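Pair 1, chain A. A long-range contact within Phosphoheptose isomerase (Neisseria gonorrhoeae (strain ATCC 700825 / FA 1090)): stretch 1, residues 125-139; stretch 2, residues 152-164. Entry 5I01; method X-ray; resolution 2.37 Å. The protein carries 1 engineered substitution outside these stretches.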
# COMPACT_ATOMS: atom_id res chain seq x y z
N GLY A 125 -6.75 -5.37 22.35
CA GLY A 125 -5.56 -5.83 23.04
C GLY A 125 -5.27 -7.32 22.86
O GLY A 125 -4.39 -7.86 23.53
N ASN A 126 -6.00 -7.99 21.96
CA ASN A 126 -5.90 -9.45 21.75
C ASN A 126 -5.47 -9.84 20.32
O ASN A 126 -5.45 -11.04 20.00
CB ASN A 126 -7.25 -10.11 22.08
CG ASN A 126 -7.66 -9.93 23.53
OD1 ASN A 126 -6.86 -10.10 24.45
ND2 ASN A 126 -8.92 -9.59 23.74
N SER A 127 -5.11 -8.87 19.48
CA SER A 127 -4.68 -9.14 18.11
C SER A 127 -3.43 -10.03 18.11
O SER A 127 -2.36 -9.61 18.58
CB SER A 127 -4.38 -7.84 17.35
OG SER A 127 -5.58 -7.15 17.06
N ALA A 128 -3.59 -11.24 17.56
CA ALA A 128 -2.52 -12.25 17.52
C ALA A 128 -1.22 -11.75 16.87
O ALA A 128 -0.13 -11.97 17.42
CB ALA A 128 -3.01 -13.51 16.81
N ASN A 129 -1.33 -11.08 15.71
CA ASN A 129 -0.12 -10.56 15.04
C ASN A 129 0.56 -9.39 15.76
O ASN A 129 1.78 -9.26 15.69
CB ASN A 129 -0.33 -10.25 13.55
CG ASN A 129 -1.46 -9.28 13.29
OD1 ASN A 129 -2.04 -8.70 14.20
ND2 ASN A 129 -1.78 -9.11 12.01
N VAL A 130 -0.22 -8.57 16.48
CA VAL A 130 0.34 -7.50 17.32
C VAL A 130 1.02 -8.06 18.58
O VAL A 130 2.05 -7.54 19.00
CB VAL A 130 -0.71 -6.45 17.71
CG1 VAL A 130 -0.05 -5.31 18.50
CG2 VAL A 130 -1.42 -5.92 16.47
N ILE A 131 0.44 -9.11 19.18
CA ILE A 131 1.08 -9.85 20.30
C ILE A 131 2.45 -10.42 19.89
O ILE A 131 3.45 -10.20 20.59
CB ILE A 131 0.18 -11.01 20.83
CG1 ILE A 131 -1.06 -10.45 21.55
CG2 ILE A 131 0.97 -11.97 21.73
CD1 ILE A 131 -2.17 -11.47 21.76
N GLU A 132 2.50 -11.16 18.78
CA GLU A 132 3.77 -11.72 18.30
C GLU A 132 4.81 -10.62 18.01
O GLU A 132 6.01 -10.82 18.26
CB GLU A 132 3.56 -12.62 17.07
CG GLU A 132 3.13 -14.05 17.40
CD GLU A 132 4.29 -14.94 17.86
OE1 GLU A 132 5.24 -15.18 17.08
OE2 GLU A 132 4.25 -15.43 19.01
N ALA A 133 4.35 -9.46 17.53
CA ALA A 133 5.22 -8.29 17.33
C ALA A 133 5.82 -7.75 18.64
O ALA A 133 6.98 -7.34 18.66
CB ALA A 133 4.48 -7.18 16.60
N VAL A 134 5.02 -7.74 19.71
CA VAL A 134 5.49 -7.33 21.05
C VAL A 134 6.62 -8.25 21.55
O VAL A 134 7.65 -7.77 22.06
CB VAL A 134 4.32 -7.28 22.06
CG1 VAL A 134 4.82 -7.09 23.49
CG2 VAL A 134 3.36 -6.15 21.70
N LYS A 135 6.44 -9.56 21.40
CA LYS A 135 7.50 -10.52 21.73
C LYS A 135 8.80 -10.18 21.00
O LYS A 135 9.84 -10.00 21.64
CB LYS A 135 7.08 -11.97 21.43
CG LYS A 135 6.16 -12.55 22.50
CD LYS A 135 5.41 -13.78 22.01
CE LYS A 135 4.42 -14.30 23.04
NZ LYS A 135 3.32 -15.07 22.39
N ALA A 136 8.73 -10.04 19.68
CA ALA A 136 9.92 -9.75 18.87
C ALA A 136 10.60 -8.45 19.28
O ALA A 136 11.83 -8.38 19.29
CB ALA A 136 9.57 -9.71 17.40
N ALA A 137 9.80 -7.43 19.60
CA ALA A 137 10.31 -6.16 20.10
C ALA A 137 11.03 -6.34 21.45
O ALA A 137 12.09 -5.75 21.68
CB ALA A 137 9.19 -5.15 20.23
N HIS A 138 10.45 -7.16 22.33
CA HIS A 138 11.10 -7.44 23.61
C HIS A 138 12.43 -8.18 23.40
O HIS A 138 13.45 -7.74 23.93
CB HIS A 138 10.18 -8.17 24.59
CG HIS A 138 9.17 -7.27 25.25
ND1 HIS A 138 7.95 -7.72 25.70
CD2 HIS A 138 9.20 -5.94 25.51
CE1 HIS A 138 7.28 -6.71 26.23
NE2 HIS A 138 8.02 -5.62 26.13
N GLU A 139 12.41 -9.25 22.60
CA GLU A 139 13.64 -9.99 22.24
C GLU A 139 14.73 -9.11 21.60
O GLU A 139 15.92 -9.38 21.79
CB GLU A 139 13.31 -11.21 21.35
CG GLU A 139 12.72 -12.38 22.13
CD GLU A 139 11.83 -13.35 21.32
OE1 GLU A 139 11.35 -12.98 20.21
OE2 GLU A 139 11.60 -14.48 21.81
N GLY A 152 -7.65 -3.82 27.80
CA GLY A 152 -6.27 -3.92 27.36
C GLY A 152 -5.84 -5.29 26.87
O GLY A 152 -4.74 -5.42 26.33
N GLY A 153 -6.67 -6.32 27.07
CA GLY A 153 -6.41 -7.66 26.54
C GLY A 153 -5.11 -8.30 26.98
O GLY A 153 -4.55 -7.94 28.01
N LYS A 154 -4.64 -9.26 26.19
CA LYS A 154 -3.37 -9.93 26.48
C LYS A 154 -2.17 -8.98 26.38
O LYS A 154 -1.19 -9.15 27.11
CB LYS A 154 -3.15 -11.10 25.53
CG LYS A 154 -4.27 -12.14 25.56
CD LYS A 154 -3.72 -13.55 25.33
CE LYS A 154 -4.83 -14.56 25.12
NZ LYS A 154 -5.58 -14.30 23.87
N ILE A 155 -2.27 -7.98 25.49
CA ILE A 155 -1.19 -6.99 25.29
C ILE A 155 -0.87 -6.17 26.56
O ILE A 155 0.30 -6.05 26.91
CB ILE A 155 -1.47 -6.07 24.06
CG1 ILE A 155 -1.35 -6.90 22.77
CG2 ILE A 155 -0.48 -4.90 24.02
CD1 ILE A 155 -1.96 -6.25 21.54
N ALA A 156 -1.90 -5.66 27.23
CA ALA A 156 -1.72 -4.92 28.50
C ALA A 156 -1.05 -5.79 29.56
O ALA A 156 -0.14 -5.32 30.26
CB ALA A 156 -3.04 -4.39 29.01
N ALA A 157 -1.50 -7.04 29.67
CA ALA A 157 -0.88 -8.03 30.57
C ALA A 157 0.61 -8.28 30.29
O ALA A 157 1.37 -8.54 31.21
CB ALA A 157 -1.64 -9.36 30.52
N MET A 158 1.01 -8.14 29.03
CA MET A 158 2.33 -8.54 28.53
C MET A 158 3.45 -7.50 28.71
O MET A 158 4.61 -7.83 28.53
CB MET A 158 2.18 -8.88 27.04
CG MET A 158 3.20 -9.82 26.41
SD MET A 158 3.01 -10.02 24.61
CE MET A 158 1.27 -9.68 24.35
N LEU A 159 3.12 -6.26 29.08
CA LEU A 159 4.11 -5.15 29.06
C LEU A 159 5.11 -5.11 30.24
O LEU A 159 4.74 -5.32 31.39
CB LEU A 159 3.39 -3.80 28.98
CG LEU A 159 2.34 -3.57 27.88
CD1 LEU A 159 1.90 -2.12 27.90
CD2 LEU A 159 2.85 -3.95 26.50
N LYS A 160 6.37 -4.79 29.93
CA LYS A 160 7.38 -4.51 30.96
C LYS A 160 7.16 -3.13 31.61
O LYS A 160 6.40 -2.31 31.09
CB LYS A 160 8.79 -4.54 30.36
CG LYS A 160 9.21 -5.82 29.66
CD LYS A 160 10.68 -5.72 29.28
CE LYS A 160 11.17 -6.85 28.38
NZ LYS A 160 10.77 -8.21 28.85
N ASP A 161 7.84 -2.89 32.73
CA ASP A 161 7.86 -1.57 33.41
C ASP A 161 8.19 -0.40 32.49
O ASP A 161 7.61 0.67 32.61
CB ASP A 161 8.91 -1.56 34.56
CG ASP A 161 8.32 -1.87 35.92
OD1 ASP A 161 7.28 -1.26 36.28
OD2 ASP A 161 8.91 -2.70 36.66
N THR A 162 9.15 -0.62 31.59
CA THR A 162 9.65 0.41 30.66
C THR A 162 8.77 0.68 29.43
O THR A 162 9.10 1.54 28.61
CB THR A 162 11.07 0.03 30.18
OG1 THR A 162 11.09 -1.33 29.76
CG2 THR A 162 12.08 0.21 31.30
N ASP A 163 7.66 -0.05 29.28
CA ASP A 163 6.70 0.19 28.21
C ASP A 163 5.60 1.14 28.71
O ASP A 163 5.52 1.43 29.90
CB ASP A 163 6.06 -1.14 27.75
CG ASP A 163 7.08 -2.17 27.25
OD1 ASP A 163 8.14 -1.81 26.68
OD2 ASP A 163 6.80 -3.38 27.39
N VAL A 164 4.76 1.62 27.79
CA VAL A 164 3.67 2.56 28.11
C VAL A 164 2.36 2.06 27.52
O VAL A 164 2.27 1.82 26.32
CB VAL A 164 3.98 3.98 27.58
CG1 VAL A 164 2.83 4.94 27.89
CG2 VAL A 164 5.27 4.51 28.17

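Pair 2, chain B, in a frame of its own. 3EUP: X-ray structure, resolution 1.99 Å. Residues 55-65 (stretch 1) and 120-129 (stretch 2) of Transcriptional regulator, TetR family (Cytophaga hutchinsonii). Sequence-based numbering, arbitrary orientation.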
# COMPACT_ATOMS: atom_id res chain seq x y z
N LYS B 55 22.55 8.90 6.04
CA LYS B 55 21.65 8.41 5.00
C LYS B 55 20.20 8.66 5.37
O LYS B 55 19.37 8.94 4.49
CB LYS B 55 21.88 6.92 4.75
CG LYS B 55 20.96 6.37 3.66
CD LYS B 55 21.40 5.03 3.14
CE LYS B 55 21.29 3.98 4.20
NZ LYS B 55 20.90 2.67 3.62
N GLU B 56 19.89 8.52 6.66
CA GLU B 56 18.53 8.70 7.15
C GLU B 56 18.04 10.13 6.93
O GLU B 56 16.90 10.31 6.56
CB GLU B 56 18.39 8.29 8.63
CG GLU B 56 17.27 9.01 9.37
CD GLU B 56 16.95 8.43 10.75
OE1 GLU B 56 17.54 7.38 11.13
OE2 GLU B 56 16.05 9.03 11.43
N ALA B 57 18.89 11.12 7.19
CA ALA B 57 18.57 12.51 6.89
C ALA B 57 18.29 12.70 5.39
O ALA B 57 17.38 13.44 5.02
CB ALA B 57 19.70 13.46 7.34
N VAL B 58 19.03 12.01 4.53
CA VAL B 58 18.77 12.06 3.09
C VAL B 58 17.41 11.42 2.75
O VAL B 58 16.66 11.98 1.97
CB VAL B 58 19.87 11.37 2.24
CG1 VAL B 58 19.61 11.63 0.76
CG2 VAL B 58 21.29 11.81 2.69
N ALA B 59 17.09 10.29 3.37
CA ALA B 59 15.79 9.59 3.16
C ALA B 59 14.60 10.44 3.56
O ALA B 59 13.61 10.49 2.84
CB ALA B 59 15.76 8.29 3.91
N ILE B 60 14.74 11.16 4.67
CA ILE B 60 13.69 12.05 5.15
C ILE B 60 13.44 13.21 4.19
O ILE B 60 12.29 13.49 3.86
CB ILE B 60 13.96 12.53 6.57
CG1 ILE B 60 13.87 11.34 7.57
CG2 ILE B 60 13.01 13.74 6.93
CD1 ILE B 60 14.41 11.70 8.95
N ALA B 61 14.51 13.87 3.75
CA ALA B 61 14.41 14.93 2.75
C ALA B 61 13.84 14.38 1.43
O ALA B 61 13.00 15.06 0.80
CB ALA B 61 15.83 15.57 2.51
N ALA B 62 14.27 13.20 1.02
CA ALA B 62 13.69 12.54 -0.17
C ALA B 62 12.19 12.37 -0.05
O ALA B 62 11.47 12.64 -1.01
CB ALA B 62 14.33 11.17 -0.47
N PHE B 63 11.72 11.90 1.10
CA PHE B 63 10.29 11.74 1.30
C PHE B 63 9.59 13.09 1.18
O PHE B 63 8.60 13.22 0.45
CB PHE B 63 9.95 11.10 2.66
CG PHE B 63 8.48 11.08 2.92
CD1 PHE B 63 7.70 10.09 2.36
CD2 PHE B 63 7.86 12.11 3.61
CE1 PHE B 63 6.31 10.07 2.53
CE2 PHE B 63 6.46 12.12 3.77
CZ PHE B 63 5.69 11.10 3.25
N ASP B 64 10.11 14.11 1.86
CA ASP B 64 9.51 15.45 1.74
C ASP B 64 9.45 15.94 0.30
O ASP B 64 8.47 16.50 -0.12
CB ASP B 64 10.23 16.47 2.62
CG ASP B 64 9.96 16.25 4.11
OD1 ASP B 64 9.00 15.53 4.47
OD2 ASP B 64 10.74 16.78 4.95
N TYR B 65 10.49 15.66 -0.49
CA TYR B 65 10.47 16.06 -1.91
C TYR B 65 9.48 15.24 -2.77
O TYR B 65 8.72 15.79 -3.57
CB TYR B 65 11.88 15.99 -2.51
CG TYR B 65 11.96 16.21 -4.00
CD1 TYR B 65 12.30 17.45 -4.51
CD2 TYR B 65 11.77 15.16 -4.89
CE1 TYR B 65 12.41 17.67 -5.85
CE2 TYR B 65 11.85 15.38 -6.28
CZ TYR B 65 12.20 16.62 -6.74
OH TYR B 65 12.31 16.89 -8.09
N THR B 120 9.64 -0.37 11.35
CA THR B 120 11.08 -0.24 11.46
C THR B 120 11.61 1.15 11.73
O THR B 120 12.79 1.27 12.03
CB THR B 120 11.76 -0.65 10.16
OG1 THR B 120 11.45 0.34 9.18
CG2 THR B 120 11.28 -2.07 9.70
N HIS B 121 10.81 2.19 11.56
CA HIS B 121 11.40 3.54 11.57
C HIS B 121 10.39 4.61 11.98
O HIS B 121 9.70 5.17 11.15
CB HIS B 121 12.00 3.86 10.17
CG HIS B 121 12.84 5.08 10.16
ND1 HIS B 121 14.20 5.04 9.95
CD2 HIS B 121 12.56 6.36 10.49
CE1 HIS B 121 14.70 6.26 10.05
NE2 HIS B 121 13.72 7.08 10.38
N ASP B 122 10.38 4.93 13.27
CA ASP B 122 9.45 5.89 13.85
C ASP B 122 9.37 7.23 13.16
O ASP B 122 8.26 7.69 12.85
CB ASP B 122 9.84 6.16 15.32
CG ASP B 122 8.82 5.68 16.27
OD1 ASP B 122 9.11 4.69 17.00
OD2 ASP B 122 7.70 6.28 16.28
N ALA B 123 10.52 7.88 12.92
CA ALA B 123 10.50 9.23 12.36
C ALA B 123 9.75 9.23 11.03
O ALA B 123 8.89 10.04 10.80
CB ALA B 123 11.93 9.82 12.18
N LEU B 124 10.08 8.30 10.15
CA LEU B 124 9.45 8.25 8.85
C LEU B 124 8.01 7.78 8.87
O LEU B 124 7.24 8.20 8.05
CB LEU B 124 10.26 7.40 7.88
CG LEU B 124 11.43 8.14 7.24
CD1 LEU B 124 12.44 7.14 6.70
CD2 LEU B 124 10.87 9.03 6.21
N ARG B 125 7.66 6.89 9.80
CA ARG B 125 6.27 6.52 9.97
C ARG B 125 5.48 7.77 10.33
O ARG B 125 4.41 8.02 9.80
CB ARG B 125 6.12 5.46 11.06
CG ARG B 125 4.83 4.66 11.00
CD ARG B 125 3.64 5.38 11.52
NE ARG B 125 3.81 5.80 12.91
CZ ARG B 125 3.08 6.73 13.51
NH1 ARG B 125 2.10 7.37 12.88
NH2 ARG B 125 3.33 7.01 14.79
N LYS B 126 6.03 8.56 11.26
CA LYS B 126 5.35 9.77 11.67
C LYS B 126 5.15 10.73 10.49
O LYS B 126 4.12 11.36 10.39
CB LYS B 126 6.04 10.43 12.88
CG LYS B 126 5.74 9.64 14.16
CD LYS B 126 6.67 10.01 15.39
CE LYS B 126 6.27 9.21 16.67
NZ LYS B 126 7.23 9.49 17.81
N LYS B 127 6.14 10.85 9.61
CA LYS B 127 5.99 11.69 8.43
C LYS B 127 4.88 11.19 7.58
O LYS B 127 4.10 11.98 7.06
CB LYS B 127 7.25 11.73 7.57
CG LYS B 127 8.51 12.20 8.28
CD LYS B 127 8.69 13.65 8.27
CE LYS B 127 9.38 14.10 7.01
NZ LYS B 127 9.75 15.56 7.16
N ALA B 128 4.78 9.87 7.42
CA ALA B 128 3.71 9.31 6.56
C ALA B 128 2.34 9.57 7.16
O ALA B 128 1.40 9.91 6.45
CB ALA B 128 3.94 7.80 6.31
N GLY B 129 2.24 9.42 8.48
CA GLY B 129 1.00 9.72 9.18
C GLY B 129 0.55 11.16 9.06
O GLY B 129 -0.61 11.45 8.75

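The sharpest difference lies at one matched position, Met158(A) in pair 1 and Lys127(B) in pair 2. Both residues point their CA-to-CB bond toward the first helix. Met158(A) makes an apolar contact there: its CE lies 3.5 Å from CG2 of Ile131(A), and its SD lies 3.6 Å from CG1 of Val134(A). Lys127(B) also packs by its carbon chain, with CE 3.6 Å from CG2 of Ile60(B) and CB 3.9 Å from CE2 of Phe63(B). It then adds a charge. Its NZ forms a salt bridge with Asp64(B), 2.7 Å from OD2, and a weak hydrogen bond to OD1 of Asp64(B) at 2.8 Å. Asp64(B) matches Lys135(A), which makes no contact with the second stretch. Lys135(A) instead forms a salt bridge within its own helix, NZ to OE2 of Glu132(A) at 3.5 Å.

The shared geometry is two helices running side by side in nearly the same direction. The angle between them is 15° in pair 1 and 8° in pair 2. The axes approach to 9.9 Å and 10.8 Å. Fourteen central residues superpose with an RMSD of 0.7 Å.

The best-kept feature is an aliphatic pair. Ile131(A) matches Ile60(B), and Ile155(A) matches Leu124(B). Both isoleucines of the first helix have the same m, t rotamer, and their side-chain centres almost coincide. In pair 1, CG1 of Ile131(A) meets CG1 of Ile155(A) at 3.8 Å. In pair 2, CG1 of Ile60(B) meets CD2 of Leu124(B) at 4.0 Å.

The neighbours differ in size. Val130(A) reaches CD1 of Ile155(A) with its CG1 at 3.7 Å. The matching Ala59(B) is smaller, and its CB stays 4.5 Å from CD1 of Leu124(B). One turn further along, the size order reverses: Val134(A) matches the larger Phe63(B), whose CB lies 4.2 Å from CD2 of Leu124(B) and whose CZ lies 4.3 Å from CA of Ala128(B).

At the N-terminal end of pair 1 the backbones come close, with CA atoms of Gly125(A) and Gly153(A) 4.0 Å apart. An ideal CB on Gly125(A) would lie 2.0 Å from O of Gly152(A), a clash. N of Ile155(A) donates to O of Gly125(A) at 2.9 Å, and N of Lys154(A) donates to OD1 of Asn126(A) at 2.9 Å. Gly125(A) and Asn126(A) are not matched in pair 2. Glu56(B) matches Ser127(A), and His121(B) matches Gly152(A) more loosely. CD of Glu56(B) lies 3.2 Å from CE1 of His121(B), at the edge of the ring.

Beyond the matched positions, pair 1 continues into a polar contact. NE2 of His138(A) donates to OD2 of Asp163(A) at 2.8 Å. CE of Lys160(A) sits over one face of the His138(A) ring, 3.6 Å from its CD2. The same OD2 of Asp163(A) accepts from N of Lys160(A) at 2.9 Å, so one carboxylate oxygen serves both the turn and the helix.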